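Side-chain contacts in malonyl CoA-acyl carrier protein transacylase (Clostridium perfringens, PDB 3PTW), which probably transfers the malonyl group from malonyl-CoA to acyl carrier protein, the step that supplies extender units for fatty acid synthesis: residues 71-74 against 75-79; 96-100 against 101-105; 201-204 against 205-208; 229-233 against 234-238; 237-241 against 242-246. All blocks are in the same frame, centred on the assembly; numbering follows the deposited sequence.

Interaction 1: 71-74 against 75-79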
loop_
_atom_site.group_PDB
_atom_site.type_symbol
_atom_site.label_atom_id
_atom_site.label_comp_id
_atom_site.label_asym_id
_atom_site.label_seq_id
_atom_site.Cartn_x
_atom_site.Cartn_y
_atom_site.Cartn_z
ATOM N N MET A 71 11.124 -5.043 0.784
ATOM C CA MET A 71 12.118 -5.595 -0.131
ATOM C C MET A 71 13.021 -6.630 0.561
ATOM O O MET A 71 13.273 -7.710 0.015
ATOM C CB MET A 71 12.950 -4.455 -0.732
ATOM C CG MET A 71 13.889 -4.849 -1.869
ATOM S SD MET A 71 13.101 -5.552 -3.344
ATOM C CE MET A 71 14.522 -5.638 -4.434
ATOM N N ALA A 72 13.488 -6.295 1.761
ATOM C CA ALA A 72 14.298 -7.201 2.575
ATOM C C ALA A 72 13.604 -8.549 2.799
ATOM O O ALA A 72 14.242 -9.580 2.727
ATOM C CB ALA A 72 14.634 -6.543 3.914
ATOM N N ILE A 73 12.294 -8.521 3.054
ATOM C CA ILE A 73 11.495 -9.739 3.211
ATOM C C ILE A 73 11.288 -10.483 1.884
ATOM O O ILE A 73 11.476 -11.707 1.799
ATOM C CB ILE A 73 10.120 -9.429 3.867
ATOM C CG1 ILE A 73 10.324 -8.929 5.305
ATOM C CG2 ILE A 73 9.195 -10.675 3.839
ATOM C CD1 ILE A 73 9.091 -8.265 5.926
ATOM N N LEU A 74 10.903 -9.737 0.851
ATOM C CA LEU A 74 10.730 -10.295 -0.483
ATOM C C LEU A 74 11.978 -11.040 -0.994
ATOM O O LEU A 74 11.862 -12.120 -1.594
ATOM C CB LEU A 74 10.366 -9.182 -1.461
ATOM C CG LEU A 74 10.370 -9.545 -2.956
ATOM C CD1 LEU A 74 9.312 -10.608 -3.269
ATOM C CD2 LEU A 74 10.165 -8.291 -3.800
ATOM N N THR A 75 13.158 -10.440 -0.791
ATOM C CA THR A 75 14.416 -11.010 -1.290
ATOM C C THR A 75 14.678 -12.377 -0.666
ATOM O O THR A 75 15.108 -13.299 -1.355
ATOM C CB THR A 75 15.654 -10.080 -1.011
ATOM O OG1 THR A 75 15.334 -8.725 -1.339
ATOM C CG2 THR A 75 16.840 -10.495 -1.853
ATOM N N ALA A 76 14.428 -12.493 0.636
ATOM C CA ALA A 76 14.602 -13.753 1.366
ATOM C C ALA A 76 13.563 -14.775 0.937
ATOM O O ALA A 76 13.874 -15.951 0.758
ATOM C CB ALA A 76 14.521 -13.512 2.858
ATOM N N LEU A 77 12.322 -14.327 0.768
ATOM C CA LEU A 77 11.285 -15.182 0.182
ATOM C C LEU A 77 11.737 -15.725 -1.179
ATOM O O LEU A 77 11.570 -16.911 -1.470
ATOM C CB LEU A 77 9.964 -14.425 0.054
ATOM C CG LEU A 77 8.798 -14.705 1.012
ATOM C CD1 LEU A 77 9.183 -15.435 2.289
ATOM C CD2 LEU A 77 8.027 -13.421 1.345
ATOM N N ASP A 78 12.354 -14.861 -1.980
ATOM C CA ASP A 78 12.806 -15.221 -3.330
ATOM C C ASP A 78 13.861 -16.329 -3.282
ATOM O O ASP A 78 13.738 -17.326 -3.990
ATOM C CB ASP A 78 13.330 -13.982 -4.068
ATOM C CG ASP A 78 13.572 -14.225 -5.554
ATOM O OD1 ASP A 78 12.650 -14.639 -6.286
ATOM O OD2 ASP A 78 14.701 -13.969 -6.000
ATOM N N LYS A 79 14.869 -16.173 -2.422
ATOM C CA LYS A 79 15.907 -17.205 -2.262
ATOM C C LYS A 79 15.328 -18.543 -1.784
ATOM O O LYS A 79 15.859 -19.604 -2.093
ATOM C CB LYS A 79 16.999 -16.747 -1.291
ATOM C CG LYS A 79 18.305 -17.517 -1.455
ATOM C CD LYS A 79 19.154 -17.434 -0.207
ATOM C CE LYS A 79 20.429 -18.229 -0.375
ATOM N NZ LYS A 79 21.368 -18.019 0.763
#
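Two donors of Thr75 converge on the carbonyl oxygen of Met71. The shorter bond is from Thr75 OG1 to Met71 O at 2.7 Å, with the hydroxyl above the carbonyl plane, 43° out of it; the backbone hydrogen bond from Thr75 N to Met71 O is 2.8 Å. The side chain can fold back this way because OG1 stands beside its own backbone N (chi1 -45°), which brings it round to Met71 O, and the hydrogen bond then keeps the hydroxyl there. Further on, Leu77 N donates to Ile73 O at 2.9 Å and Asp78 N to Leu74 O at 2.8 Å.

Apolar contact follows the same i to i+4 spacing. Ile73 and Leu77 lie side by side and point the same way, with the CG2 branch of Ile73 3.9 Å from CD2 of Leu77, and both also rest on Ile273 of strand 269-273. Ala72 packs on Phe33 of helix 27-40, Ala76 on Phe22 of helix 20-25. Thr75 itself, its hydroxyl turned inward to the backbone, touches Val32. A threonine that bonds back to the carbonyl four residues earlier is a familiar feature of alpha helices, here in the last turns of helix 59-79.

Interaction 2: 96-100 against 101-105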
loop_
_atom_site.group_PDB
_atom_site.type_symbol
_atom_site.label_atom_id
_atom_site.label_comp_id
_atom_site.label_asym_id
_atom_site.label_seq_id
_atom_site.Cartn_x
_atom_site.Cartn_y
_atom_site.Cartn_z
ATOM N N SER A 96 6.316 -1.275 -4.117
ATOM C CA SER A 96 7.015 -2.549 -3.914
ATOM C C SER A 96 6.656 -3.531 -5.030
ATOM O O SER A 96 7.476 -4.338 -5.433
ATOM C CB SER A 96 6.647 -3.196 -2.565
ATOM O OG SER A 96 6.828 -2.323 -1.455
ATOM N N ALA A 97 5.406 -3.490 -5.480
ATOM C CA ALA A 97 4.982 -4.360 -6.576
ATOM C C ALA A 97 5.730 -3.986 -7.871
ATOM O O ALA A 97 6.270 -4.867 -8.546
ATOM C CB ALA A 97 3.475 -4.304 -6.753
ATOM N N LEU A 98 5.824 -2.687 -8.179
ATOM C CA LEU A 98 6.516 -2.252 -9.403
ATOM C C LEU A 98 8.017 -2.546 -9.396
ATOM O O LEU A 98 8.567 -2.842 -10.446
ATOM C CB LEU A 98 6.279 -0.774 -9.716
ATOM C CG LEU A 98 4.865 -0.350 -10.103
ATOM C CD1 LEU A 98 4.729 1.183 -10.036
ATOM C CD2 LEU A 98 4.479 -0.875 -11.467
ATOM N N ILE A 99 8.659 -2.449 -8.227
ATOM C CA ILE A 99 10.045 -2.874 -8.050
ATOM C C ILE A 99 10.164 -4.381 -8.247
ATOM O O ILE A 99 11.058 -4.847 -8.941
ATOM C CB ILE A 99 10.620 -2.495 -6.643
ATOM C CG1 ILE A 99 10.772 -0.975 -6.500
ATOM C CG2 ILE A 99 11.966 -3.235 -6.373
ATOM C CD1 ILE A 99 10.911 -0.468 -5.032
ATOM N N HIS A 100 9.255 -5.141 -7.645
ATOM C CA HIS A 100 9.250 -6.606 -7.798
ATOM C C HIS A 100 9.163 -6.953 -9.286
ATOM O O HIS A 100 9.858 -7.855 -9.757
ATOM C CB HIS A 100 8.116 -7.217 -6.948
ATOM C CG HIS A 100 7.780 -8.639 -7.275
ATOM N ND1 HIS A 100 8.718 -9.648 -7.294
ATOM C CD2 HIS A 100 6.594 -9.223 -7.569
ATOM C CE1 HIS A 100 8.130 -10.788 -7.611
ATOM N NE2 HIS A 100 6.836 -10.560 -7.764
ATOM N N SER A 101 8.363 -6.177 -10.030
ATOM C CA SER A 101 8.193 -6.385 -11.467
ATOM C C SER A 101 9.420 -5.996 -12.295
ATOM O O SER A 101 9.480 -6.316 -13.466
ATOM C CB SER A 101 6.973 -5.618 -12.001
ATOM O OG SER A 101 7.299 -4.276 -12.349
ATOM N N GLY A 102 10.370 -5.271 -11.709
ATOM C CA GLY A 102 11.514 -4.784 -12.481
ATOM C C GLY A 102 11.272 -3.469 -13.218
ATOM O O GLY A 102 12.168 -2.964 -13.893
ATOM N N ALA A 103 10.071 -2.896 -13.086
ATOM C CA ALA A 103 9.747 -1.635 -13.765
ATOM C C ALA A 103 10.540 -0.477 -13.165
ATOM O O ALA A 103 10.896 0.491 -13.852
ATOM C CB ALA A 103 8.271 -1.362 -13.675
ATOM N N ILE A 104 10.799 -0.589 -11.864
ATOM C CA ILE A 104 11.536 0.413 -11.129
ATOM C C ILE A 104 12.614 -0.303 -10.329
ATOM O O ILE A 104 12.389 -1.364 -9.761
ATOM C CB ILE A 104 10.608 1.271 -10.205
ATOM C CG1 ILE A 104 9.540 2.013 -11.038
ATOM C CG2 ILE A 104 11.420 2.288 -9.415
ATOM C CD1 ILE A 104 8.419 2.692 -10.206
ATOM N N ASN A 105 13.789 0.291 -10.324
ATOM C CA ASN A 105 14.927 -0.175 -9.556
ATOM C C ASN A 105 14.687 0.088 -8.060
ATOM O O ASN A 105 14.040 1.068 -7.690
ATOM C CB ASN A 105 16.157 0.576 -10.096
ATOM C CG ASN A 105 17.353 0.468 -9.217
ATOM O OD1 ASN A 105 17.752 1.451 -8.591
ATOM N ND2 ASN A 105 17.963 -0.717 -9.171
#
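Ser101 holds OG between its backbone N and carbonyl carbon (chi1 86°), and this swings the hydroxyl back over the helix end to Leu98 O, with OG 2.7 Å from that oxygen. Leu98 keeps CG beside its backbone N (chi1 -67°), and its CD1 branch meets the CD1 end of Ile104 at 4.0 Å, the two chains crossing at a slant. Leu98 O takes one firm bond, from Ser101 OG, and two weak backbone ones, from Ala103 N at 3.0 Å and from Ile104 N.

The turn is a Schellman motif. Gly102, with positive phi (85°), donates from N to Ile99 O at 2.9 Å, well above that carbonyl's plane, and the weak bond from Ala103 N to Leu98 O is the other half of the motif. Ser101 N to Ala97 O, 2.9 Å, is the last regular helix bond. The chain then doubles back beside Ile99, whose CA makes a CH...O contact of 3.3 Å with Ile104 O. Asn105 caps the next helix, its OD1 accepting from Asp108 N.

The turn joins helix 93-100 to helix 106-122. Leu98 and Ser101 pack on Val226 of strand 225-228, Ile99 lies on Ile67 of helix 59-79, and His100 touches Phe8 of strand 4-8 while its NE2 is hydrogen-bonded to Ser84 O.

Interaction 3: 201-204 against 205-208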
loop_
_atom_site.group_PDB
_atom_site.type_symbol
_atom_site.label_atom_id
_atom_site.label_comp_id
_atom_site.label_asym_id
_atom_site.label_seq_id
_atom_site.Cartn_x
_atom_site.Cartn_y
_atom_site.Cartn_z
ATOM N N SER A 201 -8.620 15.152 -4.553
ATOM C CA SER A 201 -8.143 16.237 -5.405
ATOM C C SER A 201 -7.292 17.293 -4.667
ATOM O O SER A 201 -6.554 18.050 -5.298
ATOM C CB SER A 201 -9.336 16.906 -6.093
ATOM O OG SER A 201 -10.067 17.680 -5.153
ATOM N N MET A 202 -7.387 17.339 -3.338
ATOM C CA MET A 202 -6.592 18.299 -2.562
ATOM C C MET A 202 -5.104 18.008 -2.620
ATOM O O MET A 202 -4.293 18.871 -2.292
ATOM C CB MET A 202 -7.053 18.347 -1.103
ATOM C CG MET A 202 -8.439 18.938 -0.922
ATOM S SD MET A 202 -9.034 18.732 0.759
ATOM C CE MET A 202 -8.167 20.079 1.583
ATOM N N LEU A 203 -4.743 16.787 -3.018
ATOM C CA LEU A 203 -3.338 16.432 -3.166
ATOM C C LEU A 203 -2.811 16.697 -4.561
ATOM O O LEU A 203 -1.752 16.205 -4.927
ATOM C CB LEU A 203 -3.075 14.981 -2.745
ATOM C CG LEU A 203 -2.328 14.842 -1.419
ATOM C CD1 LEU A 203 -3.151 15.404 -0.265
ATOM C CD2 LEU A 203 -1.938 13.382 -1.153
ATOM N N GLN A 204 -3.558 17.472 -5.342
ATOM C CA GLN A 204 -3.125 17.890 -6.676
ATOM C C GLN A 204 -1.683 18.436 -6.672
ATOM O O GLN A 204 -0.916 18.091 -7.562
ATOM C CB GLN A 204 -4.121 18.905 -7.273
ATOM C CG GLN A 204 -3.764 19.467 -8.654
ATOM C CD GLN A 204 -3.709 18.399 -9.748
ATOM O OE1 GLN A 204 -4.441 17.402 -9.711
ATOM N NE2 GLN A 204 -2.835 18.607 -10.725
ATOM N N PRO A 205 -1.299 19.263 -5.667
ATOM C CA PRO A 205 0.078 19.798 -5.680
ATOM C C PRO A 205 1.162 18.740 -5.461
ATOM O O PRO A 205 2.266 18.870 -5.999
ATOM C CB PRO A 205 0.078 20.809 -4.525
ATOM C CG PRO A 205 -1.378 21.157 -4.318
ATOM C CD PRO A 205 -2.087 19.864 -4.571
ATOM N N ALA A 206 0.854 17.703 -4.687
ATOM C CA ALA A 206 1.757 16.554 -4.554
ATOM C C ALA A 206 1.853 15.704 -5.824
ATOM O O ALA A 206 2.904 15.128 -6.092
ATOM C CB ALA A 206 1.348 15.689 -3.382
ATOM N N ALA A 207 0.760 15.583 -6.574
ATOM C CA ALA A 207 0.781 14.816 -7.819
ATOM C C ALA A 207 1.724 15.470 -8.828
ATOM O O ALA A 207 2.555 14.794 -9.426
ATOM C CB ALA A 207 -0.632 14.655 -8.412
ATOM N N GLU A 208 1.591 16.786 -8.999
ATOM C CA GLU A 208 2.488 17.569 -9.875
ATOM C C GLU A 208 3.973 17.449 -9.485
ATOM O O GLU A 208 4.841 17.294 -10.354
ATOM C CB GLU A 208 2.060 19.049 -9.916
ATOM C CG GLU A 208 0.612 19.252 -10.356
ATOM C CD GLU A 208 0.173 20.717 -10.362
ATOM O OE1 GLU A 208 0.997 21.601 -10.046
ATOM O OE2 GLU A 208 -1.009 20.982 -10.693
#
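Gln204 and Glu208 form a side-chain bridge one turn apart at the start of helix 204-214, where the chain coming from strand 188-191 passes through a short 3-10 segment and winds into the helix. Gln204 NE2 donates to Glu208 OE2 at 3.0 Å, and the bond is close to straight, 176° at the hydrogen. The carboxylate oxygen lies almost in the amide plane of Gln204 and receives the N-H on its anti lone pair, the one turned away from OE1. The two flat groups themselves are steeply turned, their planes 70° apart.

The shapes of the chains make the meeting possible. Gln204 sends CG anti to the backbone N (chi1 178°) and then bends at chi2, which brings its amide over the next turn; Glu208 runs extended beyond CG and meets it obliquely. The other end of the amide is also engaged, since Gln204 OE1 accepts from Lys250 NZ. With one bond at each end, the amide is held against flipping, and the lysine and the glutamate are linked through it.

Beneath the bridge, the helical backbone is already regular: Glu208 N bonds Gln204 O at 3.2 Å, and Ala207 N bonds Leu203 O at 3.1 Å. On the buried side, Leu203 CG comes 4.3 Å from Ala206 CB, and these residues pack on Met120 and Phe119 of helix 106-122. The Pro205 ring, by its CD, lies 3.3 Å from Met202 O. Leu203 occupies the N-cap position, and Pro205 sits in the first helical turn, a place suited to proline because its nitrogen has no hydrogen to give and none is needed there.

Interaction 4: 229-233 against 234-238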
loop_
_atom_site.group_PDB
_atom_site.type_symbol
_atom_site.label_atom_id
_atom_site.label_comp_id
_atom_site.label_asym_id
_atom_site.label_seq_id
_atom_site.Cartn_x
_atom_site.Cartn_y
_atom_site.Cartn_z
ATOM N N ASN A 229 -3.912 0.651 -8.381
ATOM C CA ASN A 229 -4.871 1.203 -7.422
ATOM C C ASN A 229 -5.833 2.190 -8.097
ATOM O O ASN A 229 -7.019 2.259 -7.746
ATOM C CB ASN A 229 -4.160 1.934 -6.244
ATOM C CG ASN A 229 -3.453 0.991 -5.240
ATOM O OD1 ASN A 229 -2.611 1.448 -4.456
ATOM N ND2 ASN A 229 -3.798 -0.291 -5.237
ATOM N N VAL A 230 -5.322 2.975 -9.044
ATOM C CA VAL A 230 -6.154 3.955 -9.767
ATOM C C VAL A 230 -7.178 3.256 -10.666
ATOM O O VAL A 230 -8.364 3.611 -10.664
ATOM C CB VAL A 230 -5.306 4.948 -10.632
ATOM C CG1 VAL A 230 -6.197 5.750 -11.596
ATOM C CG2 VAL A 230 -4.537 5.899 -9.743
ATOM N N LYS A 231 -6.701 2.277 -11.431
ATOM C CA LYS A 231 -7.506 1.593 -12.448
ATOM C C LYS A 231 -8.487 0.577 -11.859
ATOM O O LYS A 231 -9.559 0.360 -12.418
ATOM C CB LYS A 231 -6.581 0.867 -13.431
ATOM C CG LYS A 231 -5.802 1.791 -14.399
ATOM C CD LYS A 231 -4.994 0.974 -15.438
ATOM C CE LYS A 231 -5.905 0.174 -16.360
ATOM N NZ LYS A 231 -5.134 -0.658 -17.313
ATOM N N GLY A 232 -8.100 -0.050 -10.741
ATOM C CA GLY A 232 -8.819 -1.202 -10.202
ATOM C C GLY A 232 -8.577 -2.454 -11.035
ATOM O O GLY A 232 -9.418 -3.350 -11.073
ATOM N N GLU A 233 -7.427 -2.509 -11.709
ATOM C CA GLU A 233 -7.091 -3.605 -12.627
ATOM C C GLU A 233 -5.635 -3.482 -13.057
ATOM O O GLU A 233 -4.945 -2.533 -12.666
ATOM C CB GLU A 233 -8.016 -3.634 -13.856
ATOM C CG GLU A 233 -8.078 -2.344 -14.643
ATOM C CD GLU A 233 -9.120 -2.360 -15.755
ATOM O OE1 GLU A 233 -10.136 -3.077 -15.631
ATOM O OE2 GLU A 233 -8.927 -1.631 -16.752
ATOM N N ALA A 234 -5.180 -4.437 -13.862
ATOM C CA ALA A 234 -3.757 -4.551 -14.187
ATOM C C ALA A 234 -3.239 -3.364 -15.005
ATOM O O ALA A 234 -3.960 -2.825 -15.855
ATOM C CB ALA A 234 -3.477 -5.887 -14.913
ATOM N N TYR A 235 -1.996 -2.953 -14.721
ATOM C CA TYR A 235 -1.208 -2.150 -15.650
ATOM C C TYR A 235 -1.119 -2.908 -16.971
ATOM O O TYR A 235 -0.828 -4.113 -16.978
ATOM C CB TYR A 235 0.223 -1.977 -15.144
ATOM C CG TYR A 235 0.450 -0.897 -14.112
ATOM C CD1 TYR A 235 0.919 0.363 -14.490
ATOM C CD2 TYR A 235 0.246 -1.145 -12.755
ATOM C CE1 TYR A 235 1.162 1.364 -13.536
ATOM C CE2 TYR A 235 0.484 -0.151 -11.792
ATOM C CZ TYR A 235 0.943 1.103 -12.192
ATOM O OH TYR A 235 1.177 2.101 -11.259
ATOM N N LEU A 236 -1.389 -2.209 -18.073
ATOM C CA LEU A 236 -1.194 -2.752 -19.408
ATOM C C LEU A 236 0.060 -2.086 -19.966
ATOM O O LEU A 236 0.467 -1.023 -19.485
ATOM C CB LEU A 236 -2.427 -2.496 -20.291
ATOM C CG LEU A 236 -3.775 -3.018 -19.752
ATOM C CD1 LEU A 236 -4.943 -2.734 -20.708
ATOM C CD2 LEU A 236 -3.717 -4.515 -19.417
ATOM N N GLU A 237 0.695 -2.700 -20.956
ATOM C CA GLU A 237 1.948 -2.135 -21.442
ATOM C C GLU A 237 1.770 -0.803 -22.196
ATOM O O GLU A 237 2.710 -0.019 -22.266
ATOM C CB GLU A 237 2.820 -3.155 -22.202
ATOM C CG GLU A 237 2.087 -4.360 -22.791
ATOM C CD GLU A 237 1.556 -4.116 -24.190
ATOM O OE1 GLU A 237 1.813 -3.025 -24.751
ATOM O OE2 GLU A 237 0.888 -5.023 -24.739
ATOM N N ASP A 238 0.571 -0.534 -22.715
ATOM C CA ASP A 238 0.305 0.761 -23.351
ATOM C C ASP A 238 -0.176 1.829 -22.353
ATOM O O ASP A 238 -0.476 2.957 -22.746
ATOM C CB ASP A 238 -0.669 0.629 -24.545
ATOM C CG ASP A 238 -0.301 1.552 -25.718
ATOM O OD1 ASP A 238 -1.065 1.604 -26.711
ATOM O OD2 ASP A 238 0.757 2.225 -25.667
#
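Lys231 NZ donates to Ala234 O at 2.9 Å, the direct polar link between the two halves of this turn. The ammonium lies off the far end of the carbonyl, with a C=O...N angle of 157°, and is tilted 15° from the carbonyl plane. Lys231 arrives there because CG stands beside its backbone N and the chain then bends at chi3, carrying NZ across the turn; Lys231 CE lies 3.6 Å from Ala234 O.

Charge pairing adds to the grip on NZ. Its stronger ionic partner is Asp239, whose OD2 forms a salt bridge with it and also accepts from Leu236 N. Glu233 is a looser companion within the same segment, its OE2 a long 4.0 Å from Lys231 NZ.

The backbone reversal between strands 225-228 and 233-234 is marked by a G1 beta bulge: Gly232 and Glu233 both face Ser228, and Gly232 has the positive phi (74°) usual for its position. This hairpin puts the short antiparallel strand 233-234 at the edge of the mixed sheet.

Van der Waals contact across the turn itself is slight. Leu236 meets the ammonium end of Lys231, the two side chains at about a right angle, with Leu236 CG 3.7 Å from Lys231 NZ. Ala234 packs on Ile225 and Met227 of the adjoining strand. Tyr235 turns the other way, into the protein, where its ring lies against Val226 and Leu244 and its OH is hydrogen-bonded to Glu94 OE2.

Interaction 5: 237-241 against 242-246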
loop_
_atom_site.group_PDB
_atom_site.type_symbol
_atom_site.label_atom_id
_atom_site.label_comp_id
_atom_site.label_asym_id
_atom_site.label_seq_id
_atom_site.Cartn_x
_atom_site.Cartn_y
_atom_site.Cartn_z
ATOM N N GLU A 237 0.695 -2.700 -20.956
ATOM C CA GLU A 237 1.948 -2.135 -21.442
ATOM C C GLU A 237 1.770 -0.803 -22.196
ATOM O O GLU A 237 2.710 -0.019 -22.266
ATOM C CB GLU A 237 2.820 -3.155 -22.202
ATOM C CG GLU A 237 2.087 -4.360 -22.791
ATOM C CD GLU A 237 1.556 -4.116 -24.190
ATOM O OE1 GLU A 237 1.813 -3.025 -24.751
ATOM O OE2 GLU A 237 0.888 -5.023 -24.739
ATOM N N ASP A 238 0.571 -0.534 -22.715
ATOM C CA ASP A 238 0.305 0.761 -23.351
ATOM C C ASP A 238 -0.176 1.829 -22.353
ATOM O O ASP A 238 -0.476 2.957 -22.746
ATOM C CB ASP A 238 -0.669 0.629 -24.545
ATOM C CG ASP A 238 -0.301 1.552 -25.718
ATOM O OD1 ASP A 238 -1.065 1.604 -26.711
ATOM O OD2 ASP A 238 0.757 2.225 -25.667
ATOM N N ASP A 239 -0.245 1.479 -21.068
ATOM C CA ASP A 239 -0.570 2.457 -20.028
ATOM C C ASP A 239 0.626 3.357 -19.775
ATOM O O ASP A 239 1.769 2.950 -19.969
ATOM C CB ASP A 239 -0.953 1.782 -18.705
ATOM C CG ASP A 239 -2.346 1.164 -18.728
ATOM O OD1 ASP A 239 -3.193 1.630 -19.513
ATOM O OD2 ASP A 239 -2.589 0.214 -17.945
ATOM N N ASN A 240 0.353 4.576 -19.326
ATOM C CA ASN A 240 1.402 5.469 -18.864
ATOM C C ASN A 240 1.663 5.295 -17.365
ATOM O O ASN A 240 0.864 5.728 -16.532
ATOM C CB ASN A 240 1.039 6.917 -19.181
ATOM C CG ASN A 240 2.212 7.864 -18.997
ATOM O OD1 ASN A 240 2.802 7.963 -17.913
ATOM N ND2 ASN A 240 2.549 8.574 -20.059
ATOM N N ILE A 241 2.785 4.668 -17.027
ATOM C CA ILE A 241 3.101 4.375 -15.630
ATOM C C ILE A 241 3.167 5.636 -14.749
ATOM O O ILE A 241 2.514 5.699 -13.705
ATOM C CB ILE A 241 4.386 3.521 -15.496
ATOM C CG1 ILE A 241 4.135 2.117 -16.045
ATOM C CG2 ILE A 241 4.849 3.436 -14.031
ATOM C CD1 ILE A 241 5.391 1.296 -16.192
ATOM N N ILE A 242 3.946 6.628 -15.177
ATOM C CA ILE A 242 4.057 7.912 -14.471
ATOM C C ILE A 242 2.693 8.525 -14.137
ATOM O O ILE A 242 2.481 9.019 -13.028
ATOM C CB ILE A 242 4.933 8.914 -15.275
ATOM C CG1 ILE A 242 6.397 8.435 -15.300
ATOM C CG2 ILE A 242 4.804 10.355 -14.726
ATOM C CD1 ILE A 242 7.126 8.762 -16.603
ATOM N N GLU A 243 1.766 8.469 -15.082
ATOM C CA GLU A 243 0.453 9.086 -14.898
ATOM C C GLU A 243 -0.396 8.307 -13.909
ATOM O O GLU A 243 -1.092 8.900 -13.100
ATOM C CB GLU A 243 -0.266 9.219 -16.237
ATOM C CG GLU A 243 -1.729 9.549 -16.154
ATOM C CD GLU A 243 -2.481 9.021 -17.360
ATOM O OE1 GLU A 243 -3.270 8.058 -17.186
ATOM O OE2 GLU A 243 -2.253 9.547 -18.483
ATOM N N LEU A 244 -0.342 6.978 -13.986
ATOM C CA LEU A 244 -1.040 6.124 -13.020
ATOM C C LEU A 244 -0.500 6.295 -11.597
ATOM O O LEU A 244 -1.221 6.076 -10.632
ATOM C CB LEU A 244 -0.962 4.664 -13.443
ATOM C CG LEU A 244 -2.200 4.021 -14.106
ATOM C CD1 LEU A 244 -3.175 4.998 -14.759
ATOM C CD2 LEU A 244 -1.763 2.980 -15.098
ATOM N N LEU A 245 0.761 6.695 -11.488
ATOM C CA LEU A 245 1.420 6.883 -10.190
ATOM C C LEU A 245 1.180 8.318 -9.712
ATOM O O LEU A 245 1.040 8.591 -8.513
ATOM C CB LEU A 245 2.913 6.592 -10.328
ATOM C CG LEU A 245 3.603 5.376 -9.697
ATOM C CD1 LEU A 245 2.684 4.199 -9.382
ATOM C CD2 LEU A 245 4.798 4.959 -10.548
ATOM N N THR A 246 1.104 9.225 -10.673
ATOM C CA THR A 246 0.709 10.608 -10.416
ATOM C C THR A 246 -0.725 10.649 -9.884
ATOM O O THR A 246 -0.950 11.152 -8.788
ATOM C CB THR A 246 0.884 11.452 -11.692
ATOM O OG1 THR A 246 2.285 11.657 -11.902
ATOM C CG2 THR A 246 0.174 12.805 -11.593
#
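Asn240 O receives two backbone donors of the first helical turn: Leu244 N at 3.1 Å and, only weakly, Glu243 N. Glu243 N bonds chiefly to the side chain, 3.1 Å from Asn240 OD1, with the donor above the amide plane, 36° out of it. Asn240 CG is anti to the backbone N (chi1 -168°), which brings OD1 to Glu243 N. CG of Asn240 also rests against Glu243 CB at 3.9 Å, the two side chains crossing at about a right angle.

This is an asparagine N-cap, opening helix 241-248: the side-chain oxygen takes the place of the missing carbonyl of a previous turn. Two residues past the cap, Ile242 O is likewise gripped twice, by Thr246 N and by Thr246 OG1 at 2.9 Å, and the two donors reach it from opposite faces of its carbonyl plane.

The apolar contacts flank the cap. Ile241 and Leu245 lie side by side and point the same way, with Ile241 CG2 3.8 Å from Leu245 CD2; Leu245 also packs on Leu98 of helix 93-100. Just before the cap, Asp239 lies askew to Leu244 and brings its CB to 3.9 Å from Leu244 CD2. Farther round the helix, Ile242 leans on Leu214 and Thr246 on Ala207, both of helix 204-214.

From the N terminus the first four contacts come in series, and interaction 5 begins on the segment where interaction 4 ends; none is nested or crossed, and each closes only a local turn. Interaction 1 lies in helix 59-79 and touches interaction 2, where Leu74 meets His100 and Met71 meets Ile99. Interaction 2 turns the chain from helix 93-100 into helix 106-122. Interaction 3, about 33 Å from interaction 1 between centres, starts helix 204-214. Interactions 4 and 5 share Glu237 and Asp238 and run from the hairpin at the sheet edge into helix 241-248. That helix bridges the set, touching both interaction 2 and interaction 3.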